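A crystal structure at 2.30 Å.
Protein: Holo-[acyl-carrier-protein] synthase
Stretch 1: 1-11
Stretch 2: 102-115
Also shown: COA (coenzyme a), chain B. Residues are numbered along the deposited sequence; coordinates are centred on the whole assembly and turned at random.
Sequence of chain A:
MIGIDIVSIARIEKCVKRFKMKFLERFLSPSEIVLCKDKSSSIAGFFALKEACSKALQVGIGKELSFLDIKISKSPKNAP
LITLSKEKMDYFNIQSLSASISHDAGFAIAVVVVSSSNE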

ATOM      1  N   MET A   1       4.236  13.081   2.402  1.00 62.88           N
ATOM      2  CA  MET A   1       2.947  12.692   1.757  1.00 61.29           C
ATOM      3  C   MET A   1       3.059  11.304   1.113  1.00 55.09           C
ATOM      4  O   MET A   1       4.163  10.835   0.868  1.00 50.99           O
ATOM      5  CB  MET A   1       2.569  13.715   0.686  1.00 67.07           C
ATOM      6  CG  MET A   1       2.548  15.156   1.157  1.00 72.17           C
ATOM      7  SD  MET A   1       1.993  16.251  -0.160  1.00 83.91           S
ATOM      8  CE  MET A   1       3.465  16.383  -1.183  1.00 73.23           C
ATOM      9  N   ILE A   2       1.925  10.674   0.798  1.00 51.47           N
ATOM     10  CA  ILE A   2       1.929   9.285   0.291  1.00 48.07           C
ATOM     11  C   ILE A   2       1.143   9.127  -0.998  1.00 44.98           C
ATOM     12  O   ILE A   2       0.147   9.825  -1.218  1.00 50.39           O
ATOM     13  CB  ILE A   2       1.428   8.277   1.364  1.00 48.41           C
ATOM     14  CG1 ILE A   2       1.787   6.845   0.971  1.00 47.24           C
ATOM     15  CG2 ILE A   2      -0.072   8.428   1.638  1.00 43.09           C
ATOM     16  CD1 ILE A   2       2.012   5.937   2.164  1.00 44.68           C
ATOM     17  N   GLY A   3       1.610   8.232  -1.871  1.00 40.68           N
ATOM     18  CA  GLY A   3       0.841   7.833  -3.058  1.00 34.62           C
ATOM     19  C   GLY A   3       0.910   6.343  -3.253  1.00 34.02           C
ATOM     20  O   GLY A   3       1.881   5.721  -2.843  1.00 37.99           O
ATOM     21  N   ILE A   4      -0.108   5.759  -3.875  1.00 32.33           N
ATOM     22  CA  ILE A   4      -0.208   4.297  -4.006  1.00 33.52           C
ATOM     23  C   ILE A   4      -0.897   4.040  -5.293  1.00 33.03           C
ATOM     24  O   ILE A   4      -1.644   4.881  -5.755  1.00 37.66           O
ATOM     25  CB  ILE A   4      -1.008   3.611  -2.827  1.00 33.27           C
ATOM     26  CG1 ILE A   4      -0.805   2.104  -2.815  1.00 35.70           C
ATOM     27  CG2 ILE A   4      -2.509   3.869  -2.885  1.00 30.14           C
ATOM     28  CD1 ILE A   4      -1.108   1.455  -1.466  1.00 34.10           C
ATOM     29  N   ASP A   5      -0.665   2.878  -5.873  1.00 35.43           N
ATOM     30  CA  ASP A   5      -1.296   2.530  -7.141  1.00 35.31           C
ATOM     31  C   ASP A   5      -1.327   1.034  -7.322  1.00 36.52           C
ATOM     32  O   ASP A   5      -0.383   0.339  -6.959  1.00 44.16           O
ATOM     33  CB  ASP A   5      -0.503   3.165  -8.292  1.00 38.53           C
ATOM     34  CG  ASP A   5      -1.351   3.443  -9.488  1.00 39.34           C
ATOM     35  OD1 ASP A   5      -2.052   4.473  -9.471  1.00 47.44           O
ATOM     36  OD2 ASP A   5      -1.332   2.646 -10.447  1.00 45.70           O
ATOM     37  N   ILE A   6      -2.397   0.529  -7.895  1.00 39.67           N
ATOM     38  CA  ILE A   6      -2.536  -0.903  -8.124  1.00 44.43           C
ATOM     39  C   ILE A   6      -2.892  -1.024  -9.575  1.00 42.93           C
ATOM     40  O   ILE A   6      -3.737  -0.287 -10.056  1.00 44.24           O
ATOM     41  CB  ILE A   6      -3.622  -1.553  -7.220  1.00 45.71           C
ATOM     42  CG1 ILE A   6      -3.788  -3.033  -7.556  1.00 49.03           C
ATOM     43  CG2 ILE A   6      -4.963  -0.847  -7.357  1.00 43.77           C
ATOM     44  CD1 ILE A   6      -4.420  -3.833  -6.424  1.00 54.51           C
ATOM     45  N   VAL A   7      -2.196  -1.902 -10.286  1.00 45.65           N
ATOM     46  CA  VAL A   7      -2.371  -2.037 -11.730  1.00 46.61           C
ATOM     47  C   VAL A   7      -2.545  -3.498 -12.062  1.00 44.68           C
ATOM     48  O   VAL A   7      -1.883  -4.359 -11.465  1.00 51.54           O
ATOM     49  CB  VAL A   7      -1.148  -1.457 -12.494  1.00 51.72           C
ATOM     50  CG1 VAL A   7      -1.172  -1.841 -13.960  1.00 52.68           C
ATOM     51  CG2 VAL A   7      -1.095   0.055 -12.347  1.00 54.20           C
ATOM     52  N   SER A   8      -3.450  -3.780 -12.990  1.00 46.44           N
ATOM     53  CA  SER A   8      -3.581  -5.105 -13.575  1.00 46.35           C
ATOM     54  C   SER A   8      -2.416  -5.348 -14.529  1.00 51.15           C
ATOM     55  O   SER A   8      -2.200  -4.562 -15.478  1.00 45.72           O
ATOM     56  CB  SER A   8      -4.878  -5.203 -14.356  1.00 51.38           C
ATOM     57  OG  SER A   8      -4.933  -6.404 -15.112  1.00 57.09           O
ATOM     58  N   ILE A   9      -1.669  -6.425 -14.272  1.00 50.43           N
ATOM     59  CA  ILE A   9      -0.534  -6.785 -15.103  1.00 54.07           C
ATOM     60  C   ILE A   9      -1.023  -7.117 -16.502  1.00 58.96           C
ATOM     61  O   ILE A   9      -0.481  -6.619 -17.487  1.00 62.40           O
ATOM     62  CB  ILE A   9       0.247  -7.981 -14.529  1.00 53.68           C
ATOM     63  CG1 ILE A   9       0.915  -7.576 -13.211  1.00 52.70           C
ATOM     64  CG2 ILE A   9       1.286  -8.446 -15.538  1.00 51.50           C
ATOM     65  CD1 ILE A   9       1.786  -8.638 -12.571  1.00 48.79           C
ATOM     66  N   ALA A  10      -2.074  -7.931 -16.564  1.00 63.59           N
ATOM     67  CA  ALA A  10      -2.757  -8.260 -17.816  1.00 65.57           C
ATOM     68  C   ALA A  10      -3.148  -7.033 -18.649  1.00 68.17           C
ATOM     69  O   ALA A  10      -3.038  -7.054 -19.868  1.00 77.38           O
ATOM     70  CB  ALA A  10      -3.988  -9.105 -17.522  1.00 66.26           C
ATOM     71  N   ARG A  11      -3.605  -5.971 -17.998  1.00 69.09           N
ATOM     72  CA  ARG A  11      -3.953  -4.732 -18.701  1.00 69.07           C
ATOM     73  C   ARG A  11      -2.704  -4.055 -19.283  1.00 73.30           C
ATOM     74  O   ARG A  11      -2.759  -3.445 -20.359  1.00 72.32           O
ATOM     75  CB  ARG A  11      -4.701  -3.776 -17.763  1.00 68.76           C
ATOM     76  CG  ARG A  11      -4.713  -2.317 -18.196  1.00 71.38           C
ATOM     77  CD  ARG A  11      -5.571  -1.454 -17.276  1.00 75.66           C
ATOM     78  NE  ARG A  11      -5.170  -0.048 -17.361  1.00 76.84           N
ATOM     79  CZ  ARG A  11      -4.590   0.659 -16.391  1.00 77.72           C
ATOM     80  NH1 ARG A  11      -4.344   0.127 -15.196  1.00 77.13           N
ATOM     81  NH2 ARG A  11      -4.263   1.931 -16.615  1.00 79.40           N
ATOM     82  N   SER A 102       5.609  -4.349  -5.446  1.00 35.22           N
ATOM     83  CA  SER A 102       5.372  -5.764  -5.302  1.00 36.28           C
ATOM     84  C   SER A 102       4.394  -6.198  -6.366  1.00 36.65           C
ATOM     85  O   SER A 102       3.591  -5.400  -6.854  1.00 38.23           O
ATOM     86  CB  SER A 102       4.769  -6.041  -3.901  1.00 41.11           C
ATOM     87  OG  SER A 102       4.138  -7.331  -3.837  1.00 41.14           O
ATOM     88  N   HIS A 103       4.452  -7.472  -6.713  1.00 42.24           N
ATOM     89  CA  HIS A 103       3.481  -8.086  -7.618  1.00 46.97           C
ATOM     90  C   HIS A 103       3.216  -9.499  -7.226  1.00 48.36           C
ATOM     91  O   HIS A 103       4.106 -10.205  -6.779  1.00 49.58           O
ATOM     92  CB  HIS A 103       3.936  -8.055  -9.077  1.00 53.17           C
ATOM     93  CG  HIS A 103       5.423  -7.940  -9.262  1.00 56.30           C
ATOM     94  ND1 HIS A 103       6.251  -8.993  -9.131  1.00 63.01           N
ATOM     95  CD2 HIS A 103       6.227  -6.836  -9.604  1.00 61.33           C
ATOM     96  CE1 HIS A 103       7.526  -8.587  -9.362  1.00 69.37           C
ATOM     97  NE2 HIS A 103       7.504  -7.263  -9.652  1.00 64.43           N
ATOM     98  N   ASP A 104       1.971  -9.909  -7.384  1.00 52.28           N
ATOM     99  CA  ASP A 104       1.599 -11.295  -7.279  1.00 54.03           C
ATOM    100  C   ASP A 104       0.223 -11.451  -7.897  1.00 56.58           C
ATOM    101  O   ASP A 104      -0.617 -10.537  -7.824  1.00 56.29           O
ATOM    102  CB  ASP A 104       1.579 -11.759  -5.810  1.00 60.83           C
ATOM    103  CG  ASP A 104       1.833 -13.267  -5.649  1.00 62.01           C
ATOM    104  OD1 ASP A 104       1.844 -14.011  -6.659  1.00 63.66           O
ATOM    105  OD2 ASP A 104       2.017 -13.708  -4.491  1.00 61.10           O
ATOM    106  N   ALA A 105       0.026 -12.596  -8.547  1.00 58.57           N
ATOM    107  CA  ALA A 105      -1.280 -13.043  -9.009  1.00 55.96           C
ATOM    108  C   ALA A 105      -1.982 -12.007  -9.851  1.00 55.30           C
ATOM    109  O   ALA A 105      -3.113 -11.633  -9.551  1.00 61.49           O
ATOM    110  CB  ALA A 105      -2.151 -13.417  -7.812  1.00 60.19           C
ATOM    111  N   GLY A 106      -1.326 -11.536 -10.905  1.00 50.32           N
ATOM    112  CA  GLY A 106      -1.997 -10.660 -11.860  1.00 46.25           C
ATOM    113  C   GLY A 106      -1.979  -9.185 -11.518  1.00 45.06           C
ATOM    114  O   GLY A 106      -2.433  -8.363 -12.318  1.00 47.57           O
ATOM    115  N   PHE A 107      -1.404  -8.830 -10.371  1.00 46.05           N
ATOM    116  CA  PHE A 107      -1.394  -7.444  -9.917  1.00 48.74           C
ATOM    117  C   PHE A 107      -0.039  -6.953  -9.529  1.00 43.58           C
ATOM    118  O   PHE A 107       0.723  -7.670  -8.888  1.00 47.19           O
ATOM    119  CB  PHE A 107      -2.292  -7.269  -8.687  1.00 54.57           C
ATOM    120  CG  PHE A 107      -3.738  -7.233  -9.013  1.00 60.63           C
ATOM    121  CD1 PHE A 107      -4.308  -6.081  -9.537  1.00 66.79           C
ATOM    122  CD2 PHE A 107      -4.535  -8.354  -8.817  1.00 68.89           C
ATOM    123  CE1 PHE A 107      -5.663  -6.047  -9.848  1.00 72.02           C
ATOM    124  CE2 PHE A 107      -5.887  -8.328  -9.129  1.00 72.22           C
ATOM    125  CZ  PHE A 107      -6.449  -7.175  -9.647  1.00 71.16           C
ATOM    126  N   ALA A 108       0.223  -5.702  -9.879  1.00 39.24           N
ATOM    127  CA  ALA A 108       1.384  -4.974  -9.386  1.00 39.64           C
ATOM    128  C   ALA A 108       0.881  -3.826  -8.551  1.00 36.43           C
ATOM    129  O   ALA A 108      -0.116  -3.210  -8.905  1.00 37.50           O
ATOM    130  CB  ALA A 108       2.223  -4.423 -10.553  1.00 36.84           C
ATOM    131  N   ILE A 109       1.603  -3.495  -7.488  1.00 36.16           N
ATOM    132  CA  ILE A 109       1.307  -2.304  -6.736  1.00 36.97           C
ATOM    133  C   ILE A 109       2.563  -1.652  -6.278  1.00 35.02           C
ATOM    134  O   ILE A 109       3.583  -2.316  -6.080  1.00 37.67           O
ATOM    135  CB  ILE A 109       0.459  -2.593  -5.467  1.00 43.89           C
ATOM    136  CG1 ILE A 109       1.136  -3.598  -4.559  1.00 45.23           C
ATOM    137  CG2 ILE A 109      -0.889  -3.166  -5.859  1.00 47.29           C
ATOM    138  CD1 ILE A 109       0.391  -3.771  -3.252  1.00 56.24           C
ATOM    139  N   ALA A 110       2.459  -0.349  -6.051  1.00 32.67           N
ATOM    140  CA  ALA A 110       3.584   0.476  -5.679  1.00 31.79           C
ATOM    141  C   ALA A 110       3.087   1.552  -4.756  1.00 30.06           C
ATOM    142  O   ALA A 110       1.932   1.957  -4.828  1.00 32.53           O
ATOM    143  CB  ALA A 110       4.196   1.125  -6.937  1.00 31.16           C
ATOM    144  N   VAL A 111       4.004   2.081  -3.969  1.00 32.89           N
ATOM    145  CA  VAL A 111       3.722   3.138  -3.014  1.00 34.79           C
ATOM    146  C   VAL A 111       4.951   4.021  -2.934  1.00 35.27           C
ATOM    147  O   VAL A 111       6.077   3.551  -3.092  1.00 37.03           O
ATOM    148  CB  VAL A 111       3.428   2.561  -1.600  1.00 36.17           C
ATOM    149  CG1 VAL A 111       4.698   1.972  -0.974  1.00 31.14           C
ATOM    150  CG2 VAL A 111       2.798   3.632  -0.726  1.00 33.87           C
ATOM    151  N   VAL A 112       4.723   5.309  -2.730  1.00 40.68           N
ATOM    152  CA  VAL A 112       5.798   6.292  -2.640  1.00 40.35           C
ATOM    153  C   VAL A 112       5.484   7.222  -1.502  1.00 41.03           C
ATOM    154  O   VAL A 112       4.335   7.657  -1.359  1.00 42.47           O
ATOM    155  CB  VAL A 112       5.921   7.111  -3.948  1.00 38.96           C
ATOM    156  CG1 VAL A 112       6.898   8.271  -3.785  1.00 35.21           C
ATOM    157  CG2 VAL A 112       6.334   6.204  -5.097  1.00 36.87           C
ATOM    158  N   VAL A 113       6.497   7.499  -0.693  1.00 46.07           N
ATOM    159  CA  VAL A 113       6.436   8.531   0.335  1.00 53.45           C
ATOM    160  C   VAL A 113       7.406   9.672   0.007  1.00 56.75           C
ATOM    161  O   VAL A 113       8.612   9.452  -0.176  1.00 58.90           O
ATOM    162  CB  VAL A 113       6.780   7.961   1.715  1.00 57.25           C
ATOM    163  CG1 VAL A 113       6.850   9.083   2.736  1.00 63.39           C
ATOM    164  CG2 VAL A 113       5.735   6.942   2.137  1.00 56.22           C
ATOM    165  N   VAL A 114       6.866  10.887  -0.061  1.00 65.19           N
ATOM    166  CA  VAL A 114       7.646  12.094  -0.363  1.00 71.00           C
ATOM    167  C   VAL A 114       7.821  12.991   0.872  1.00 75.82           C
ATOM    168  O   VAL A 114       6.876  13.206   1.641  1.00 71.46           O
ATOM    169  CB  VAL A 114       7.010  12.914  -1.508  1.00 71.57           C
ATOM    170  CG1 VAL A 114       5.522  13.115  -1.282  1.00 77.55           C
ATOM    171  CG2 VAL A 114       7.693  14.259  -1.640  1.00 74.49           C
ATOM    172  N   SER A 115       9.045  13.498   1.046  1.00 83.07           N
ATOM    173  CA  SER A 115       9.382  14.474   2.087  1.00 81.98           C
ATOM    174  C   SER A 115       9.632  15.844   1.466  1.00 81.69           C
ATOM    175  O   SER A 115       8.939  16.815   1.780  1.00 87.38           O
ATOM    176  CB  SER A 115      10.635  14.028   2.829  1.00 81.10           C
ATOM    177  OG  SER A 115      10.508  12.687   3.255  1.00 83.24           O
TER
HETATM  178  N1A COA B 201      14.793  -3.787  -1.198  1.00 50.61           N
HETATM  179  C2A COA B 201      13.612  -3.244  -1.564  1.00 49.48           C
HETATM  180  N3A COA B 201      12.862  -3.740  -2.564  1.00 46.65           N
HETATM  181  C4A COA B 201      13.278  -4.808  -3.264  1.00 49.02           C
HETATM  182  C5A COA B 201      14.555  -5.446  -2.922  1.00 47.12           C
HETATM  183  C6A COA B 201      15.322  -4.863  -1.807  1.00 50.37           C
HETATM  184  N6A COA B 201      16.511  -5.388  -1.412  1.00 53.87           N
HETATM  185  N7A COA B 201      14.713  -6.471  -3.775  1.00 50.43           N
HETATM  186  C8A COA B 201      13.629  -6.515  -4.597  1.00 51.24           C
HETATM  187  N9A COA B 201      12.781  -5.499  -4.285  1.00 52.15           N
HETATM  188  C1B COA B 201      11.521  -5.188  -4.967  1.00 51.00           C
HETATM  189  C2B COA B 201      11.780  -5.019  -6.469  1.00 51.34           C
HETATM  190  O2B COA B 201      11.256  -3.790  -6.974  1.00 54.79           O
HETATM  191  C3B COA B 201      11.060  -6.171  -7.127  1.00 53.22           C
HETATM  192  O3B COA B 201      10.387  -5.825  -8.334  1.00 59.54           O
HETATM  193  P3B COA B 201      11.165  -5.654  -9.752  1.00 65.60           P
HETATM  194  O7A COA B 201      12.301  -6.655  -9.686  1.00 65.32           O
HETATM  195  O8A COA B 201      10.146  -6.052 -10.787  1.00 58.40           O
HETATM  196  O9A COA B 201      11.557  -4.188  -9.717  1.00 63.26           O
HETATM  197  C4B COA B 201      10.051  -6.551  -6.074  1.00 54.69           C
HETATM  198  O4B COA B 201      10.632  -6.281  -4.800  1.00 52.10           O
HETATM  199  C5B COA B 201       9.627  -7.996  -6.182  1.00 55.85           C
HETATM  200  O5B COA B 201       8.243  -7.937  -5.921  1.00 62.18           O
HETATM  201  P1A COA B 201       7.483  -9.074  -5.133  1.00 56.03           P
HETATM  202  O1A COA B 201       7.208 -10.089  -6.223  1.00 61.13           O
HETATM  203  O2A COA B 201       6.363  -8.521  -4.286  1.00 60.30           O
HETATM  204  O3A COA B 201       8.604  -9.497  -4.093  1.00 73.46           O
HETATM  205  P2A COA B 201       8.563 -10.943  -3.408  1.00 91.25           P
HETATM  206  O4A COA B 201       7.539 -10.942  -2.280  1.00 87.61           O
HETATM  207  O5A COA B 201       8.447 -11.969  -4.522  1.00 89.10           O
HETATM  208  O6A COA B 201      10.071 -10.976  -2.814  1.00 94.76           O
HETATM  209  CBP COA B 201      12.112 -10.152  -1.729  1.00 95.19           C
HETATM  210  CCP COA B 201      10.882  -9.811  -2.575  1.00 92.49           C
HETATM  211  CDP COA B 201      13.364  -9.552  -2.349  1.00 94.89           C
HETATM  212  CEP COA B 201      11.941  -9.565  -0.334  1.00 89.82           C
HETATM  213  CAP COA B 201      12.262 -11.685  -1.690  1.00100.93           C
HETATM  214  OAP COA B 201      12.917 -12.130  -2.882  1.00 99.53           O
HETATM  215  C9P COA B 201      13.030 -12.208  -0.515  1.00107.21           C
HETATM  216  O9P COA B 201      14.068 -11.676  -0.153  1.00113.55           O
HETATM  217  N8P COA B 201      12.504 -13.289   0.067  1.00108.06           N

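What holds the two strands together? They run antiparallel, at 171°, and the backbone supplies the polar bonds between them. Gly3 and Val112 face each other as a hydrogen-bonded pair, Gly3 N to Val112 O at 2.8 Å and Val112 N to Gly3 O at 2.9 Å. Asp5 with Ala110 and Val7 with Ala108 repeat the pattern; Val7 N gives to Ala108 O at 2.8 Å and Ala108 N returns to Val7 O at 3.0 Å. At one end Met1 N reaches Val114 O at 2.8 Å, and Val114 N answers to Met1 O at 2.9 Å.

How does the ladder finish at its other end? Gly106 O, in the type I' turn from Asp104 to Phe107, accepts from Ile9 N at 2.9 Å, so the pairing runs on into the first residue of the helix. Gly106 has phi 87° and psi -2°, where a CB would jam against the preceding carbonyl. Ser8 caps the helix, its OG accepting from Arg11 N at 3.2 Å.

What happens between the hydrogen-bonded pairs? There the chains come closer, and CA-H...O contacts fill the gaps: Ile4 CA lies 3.3 Å from Ala110 O, and Ile109 CA 3.1 Å from Asp5 O.

Where do the side chains pack? Ile2, Ile4, Ile6, Val111, Ile109 and Phe107 share one face. Ile6 CG1 sits 3.4 Å from Ile109 CG2 and 3.7 Å from Phe107 CD1, bridging two residues of the partner strand; Ile2 CG1 likewise meets Val111 CG2 at 3.8 Å. Beyond the strand, Ile9 points toward the other stretch, its CD1 4.1 Å from His103 CB. The same histidine binds coenzyme A, with His103 NE2 giving to COA O8A at 3.1 Å.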